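Local coordinates for deacylase (Burkholderia multivorans, PDB 5THW), which probably hydrolyses N-carbamoyl-L-amino acids as a two-zinc enzyme of the peptidase M20 family, and is seen here with N-(aminocarbonyl)-beta-alanine bound, at residues A[34-39]-A[115-120]; A[71-76]-A[122-127]. All coordinates share one frame; numbering follows the deposited sequence.

How the contacts relate
From the N terminus, helix 29-39 comes first and supplies residues 34-39 to contact 1. Helix 57-72 follows, and its end with the turn after it, residues 71-76, goes into contact 2. The chain then runs through strands 76-79, 85-89 and 99-103 before reaching helix 117-132, which answers both earlier pieces in the same order: 115-120 closes the loop of contact 1 and 122-127 that of contact 2. The two loops therefore cross. Their centres lie about 13 Å apart. Contact 1 joins helix 29-39 to the zinc-site end of helix 117-132; contact 2 packs the exit of helix 57-72 against it farther along.

Contact 1: residues A[34-39]-A[115-120]; sequences NSLMEM and DGIYGV. With ZN (zinc ion), chain F; ZN (zinc ion), chain E; URP (N-(aminocarbonyl)-beta-alanine), chain G.
The Tyr118 ring is met obliquely by one branch of Leu36, CD1 lying 4.1 Å from Tyr118 CD2, while Leu210 and Ile212 of strand 206-212 also touch the Tyr118 side chain. This is helix-helix packing in the M20 zinc-hydrolase domain: helix 29-39 lies against the first turn of helix 117-132, which starts two residues after the zinc-bridging Asp115. The second flat group, the Asp115 carboxylate, takes no part in the helix packing. Its OD2 binds the zinc of chain F at 2.0 Å, and its OD1 the zinc of chain E at 2.4 Å. Glu150 and His403 help to hold the first ion, His104 and His211 the second. Gly116, with a positive phi of 79°, is the N-cap between this bridge and the helix.

The other branch of Leu36 works on the helix itself: CD2 lies 4.0 Å from Tyr118 CA and equally far from Ile117 CG2, the Leu36 and Ile117 side chains running past one another head to tail. With CG1 anti to the backbone N (chi1 -176°), the longer arm of Ile117 runs to Met39 while CG2 is left on the Leu36 side. Met39 bends at both chi2 and chi3 (-65° for the former), a double turn that brings CE back to 3.7 Å from Ile117 CD1. No hydrogen bond spans the two segments; the buried join is entirely apolar. Tyr118 OH finds its partner in Ile414 O, which ties the hydroxyl end of Tyr118 to helix 411-429. Beyond Asp115 the ligand spans both ions, with O2 of N-(aminocarbonyl)-beta-alanine 2.3 Å from the chain F zinc and its N3 2.0 Å from the chain E zinc.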
# COMPACT_ATOMS: atom_id res chain seq x y z
N ASN A 34 -13.76 16.78 33.29
CA ASN A 34 -14.52 15.54 33.22
C ASN A 34 -15.24 15.39 31.89
O ASN A 34 -15.31 14.28 31.35
CB ASN A 34 -15.50 15.44 34.38
CG ASN A 34 -14.81 15.15 35.70
OD1 ASN A 34 -13.67 14.66 35.73
ND2 ASN A 34 -15.49 15.44 36.81
N SER A 35 -15.77 16.48 31.35
CA SER A 35 -16.40 16.40 30.03
C SER A 35 -15.41 15.90 28.99
O SER A 35 -15.78 15.14 28.09
CB SER A 35 -17.00 17.76 29.63
OG SER A 35 -16.00 18.75 29.44
N LEU A 36 -14.14 16.31 29.10
CA LEU A 36 -13.11 15.82 28.19
C LEU A 36 -12.84 14.33 28.40
O LEU A 36 -12.67 13.59 27.43
CB LEU A 36 -11.83 16.63 28.37
CG LEU A 36 -11.83 17.98 27.66
CD1 LEU A 36 -10.73 18.87 28.19
CD2 LEU A 36 -11.67 17.76 26.17
N MET A 37 -12.76 13.89 29.66
CA MET A 37 -12.56 12.47 29.93
C MET A 37 -13.74 11.63 29.44
O MET A 37 -13.55 10.49 29.00
CB MET A 37 -12.34 12.23 31.42
CG MET A 37 -11.15 12.97 32.00
SD MET A 37 -9.58 12.54 31.22
CE MET A 37 -9.33 13.93 30.12
N GLU A 38 -14.95 12.18 29.50
CA GLU A 38 -16.12 11.43 29.06
C GLU A 38 -16.13 11.28 27.55
O GLU A 38 -16.46 10.21 27.02
CB GLU A 38 -17.39 12.12 29.57
CG GLU A 38 -18.61 11.26 29.48
CD GLU A 38 -18.48 10.03 30.36
OE1 GLU A 38 -17.82 10.12 31.42
OE2 GLU A 38 -19.04 8.97 29.98
N MET A 39 -15.80 12.36 26.82
CA MET A 39 -15.73 12.30 25.37
C MET A 39 -14.62 11.38 24.88
O MET A 39 -14.74 10.79 23.80
CB MET A 39 -15.53 13.70 24.79
CG MET A 39 -16.80 14.49 24.61
SD MET A 39 -17.88 13.75 23.38
CE MET A 39 -16.80 13.68 21.96
N ASP A 115 -7.07 17.31 20.85
CA ASP A 115 -7.12 17.97 19.55
C ASP A 115 -8.58 18.19 19.14
O ASP A 115 -9.35 17.23 19.00
CB ASP A 115 -6.37 17.10 18.54
CG ASP A 115 -6.24 17.74 17.16
OD1 ASP A 115 -6.70 18.88 16.95
OD2 ASP A 115 -5.66 17.07 16.28
N GLY A 116 -8.96 19.45 18.94
CA GLY A 116 -10.31 19.79 18.51
C GLY A 116 -11.38 19.78 19.59
O GLY A 116 -12.06 20.79 19.81
N ILE A 117 -11.55 18.65 20.27
CA ILE A 117 -12.63 18.49 21.23
C ILE A 117 -12.50 19.49 22.38
O ILE A 117 -13.51 19.93 22.95
CB ILE A 117 -12.64 17.04 21.74
CG1 ILE A 117 -13.82 16.78 22.68
CG2 ILE A 117 -11.29 16.67 22.36
CD1 ILE A 117 -15.19 16.96 22.01
N TYR A 118 -11.27 19.89 22.72
CA TYR A 118 -11.05 20.86 23.78
C TYR A 118 -11.71 22.20 23.45
O TYR A 118 -12.33 22.82 24.32
CB TYR A 118 -9.54 21.03 24.00
CG TYR A 118 -9.12 22.10 24.99
CD1 TYR A 118 -8.04 22.94 24.70
CD2 TYR A 118 -9.78 22.27 26.20
CE1 TYR A 118 -7.64 23.92 25.60
CE2 TYR A 118 -9.38 23.25 27.10
CZ TYR A 118 -8.31 24.07 26.80
OH TYR A 118 -7.91 25.04 27.68
N GLY A 119 -11.61 22.64 22.20
CA GLY A 119 -12.24 23.90 21.82
C GLY A 119 -13.75 23.83 21.88
O GLY A 119 -14.41 24.81 22.24
N VAL A 120 -14.32 22.68 21.53
CA VAL A 120 -15.77 22.50 21.63
C VAL A 120 -16.19 22.47 23.09
O VAL A 120 -17.03 23.27 23.52
CB VAL A 120 -16.20 21.23 20.88
CG1 VAL A 120 -17.69 21.00 21.05
CG2 VAL A 120 -15.83 21.33 19.41
ZN ZN F . -5.64 17.44 14.28
ZN ZN E . -7.50 20.72 15.56
O2 URP G . -4.56 19.36 13.71
C2 URP G . -5.56 19.93 13.31
N3 URP G . -6.71 19.82 13.96
N1 URP G . -5.54 20.67 12.21
C6 URP G . -5.86 20.08 10.92
C5 URP G . -5.34 20.92 9.76
C4 URP G . -3.83 20.81 9.76
O42 URP G . -3.16 21.80 10.11
O41 URP G . -3.32 19.72 9.42
O HOH W 1 -8.21 22.62 14.46

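Contact 2: residues A[71-76]-A[122-127]; sequences KEAGCT and GGLEVI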
# COMPACT_ATOMS: atom_id res chain seq x y z
N LYS A 71 -27.85 21.13 25.03
CA LYS A 71 -29.27 21.33 25.29
C LYS A 71 -29.55 21.34 26.79
O LYS A 71 -30.39 22.11 27.27
CB LYS A 71 -30.09 20.24 24.60
CG LYS A 71 -30.26 20.45 23.10
CD LYS A 71 -31.17 19.40 22.49
CE LYS A 71 -31.33 19.61 20.99
NZ LYS A 71 -32.18 18.56 20.35
N GLU A 72 -28.83 20.51 27.55
CA GLU A 72 -28.95 20.55 29.00
C GLU A 72 -28.46 21.87 29.57
O GLU A 72 -28.86 22.25 30.67
CB GLU A 72 -28.20 19.37 29.62
CG GLU A 72 -28.87 18.03 29.33
CD GLU A 72 -28.03 16.84 29.75
OE1 GLU A 72 -26.91 17.04 30.27
OE2 GLU A 72 -28.48 15.69 29.54
N ALA A 73 -27.61 22.59 28.83
CA ALA A 73 -27.14 23.91 29.22
C ALA A 73 -28.00 25.03 28.63
O ALA A 73 -27.59 26.20 28.67
CB ALA A 73 -25.68 24.10 28.81
N GLY A 74 -29.17 24.71 28.08
CA GLY A 74 -30.08 25.72 27.58
C GLY A 74 -29.82 26.19 26.17
O GLY A 74 -30.33 27.25 25.79
N CYS A 75 -29.06 25.45 25.38
CA CYS A 75 -28.74 25.84 24.02
C CYS A 75 -29.81 25.36 23.04
O CYS A 75 -30.39 24.28 23.21
CB CYS A 75 -27.39 25.27 23.60
SG CYS A 75 -26.00 26.00 24.47
N THR A 76 -30.07 26.18 22.03
CA THR A 76 -30.80 25.73 20.84
C THR A 76 -29.79 25.29 19.79
O THR A 76 -28.73 25.90 19.63
CB THR A 76 -31.70 26.84 20.29
OG1 THR A 76 -30.94 28.03 20.06
CG2 THR A 76 -32.83 27.14 21.26
N GLY A 122 -14.55 23.39 25.74
CA GLY A 122 -14.27 24.66 26.39
C GLY A 122 -15.36 25.68 26.15
O GLY A 122 -15.74 26.43 27.06
N GLY A 123 -15.91 25.72 24.93
CA GLY A 123 -17.02 26.61 24.66
C GLY A 123 -18.27 26.22 25.43
O GLY A 123 -19.01 27.07 25.92
N LEU A 124 -18.50 24.91 25.57
CA LEU A 124 -19.59 24.43 26.41
C LEU A 124 -19.41 24.88 27.85
O LEU A 124 -20.37 25.28 28.51
CB LEU A 124 -19.67 22.91 26.32
CG LEU A 124 -20.69 22.20 27.21
CD1 LEU A 124 -22.12 22.70 26.94
CD2 LEU A 124 -20.58 20.69 27.02
N GLU A 125 -18.17 24.83 28.35
CA GLU A 125 -17.93 25.30 29.71
C GLU A 125 -18.16 26.80 29.82
O GLU A 125 -18.57 27.28 30.89
CB GLU A 125 -16.52 24.91 30.14
CG GLU A 125 -16.12 25.48 31.49
CD GLU A 125 -17.00 24.97 32.62
OE1 GLU A 125 -17.19 25.72 33.60
OE2 GLU A 125 -17.52 23.83 32.52
N VAL A 126 -17.92 27.55 28.75
CA VAL A 126 -18.23 28.98 28.77
C VAL A 126 -19.72 29.20 28.99
O VAL A 126 -20.13 30.03 29.81
CB VAL A 126 -17.75 29.65 27.47
CG1 VAL A 126 -18.32 31.06 27.37
CG2 VAL A 126 -16.22 29.67 27.42
N ILE A 127 -20.55 28.45 28.26
CA ILE A 127 -21.99 28.59 28.39
C ILE A 127 -22.45 28.19 29.79
O ILE A 127 -23.29 28.86 30.40
CB ILE A 127 -22.71 27.79 27.29
CG1 ILE A 127 -22.47 28.48 25.95
CG2 ILE A 127 -24.21 27.69 27.57
CD1 ILE A 127 -22.95 27.71 24.76
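Ile127 points its CB at the turn of Ala73, Gly74 and Cys75, where a Schellman motif ends helix 57-72. In that motif Gly74 is the C-prime residue, with phi 85°, and its N bonds to Lys71 O while Cys75 N reaches back to Ala70 O. From CB the isoleucine forks. The CG2 methyl goes toward Ala73, 4.1 Å from Ala73 CB and 3.9 Å from Ala73 O, and it also brushes Cys75 SG at 4.0 Å. The longer arm of Ile127 runs out through CG1, which stands anti to the carbonyl carbon (chi1 -70°), and the extended chi2 of 172° carries Ile127 CD1 on to the sulfur of Cys75. Both branches thus meet that one sulfur atom.

One turn earlier on helix 117-132, Leu124 adds a lighter touch, its CD1 coming to 4.3 Å from Ala73 CB, so the alanine methyl sits against both residues. Trp69 of helix 57-72 also touches Leu124. Ala73 O is hydrogen-bonded by Asn131 ND2, a polar tie to the same helix alongside the apolar contact. After the turn the chain enters strand 76-79, which pairs antiparallel with strand 85-89, and Met87 of that neighbour touches Cys75. At the tip of Ile127, CD1 rests 3.5 Å from Cys75 SG.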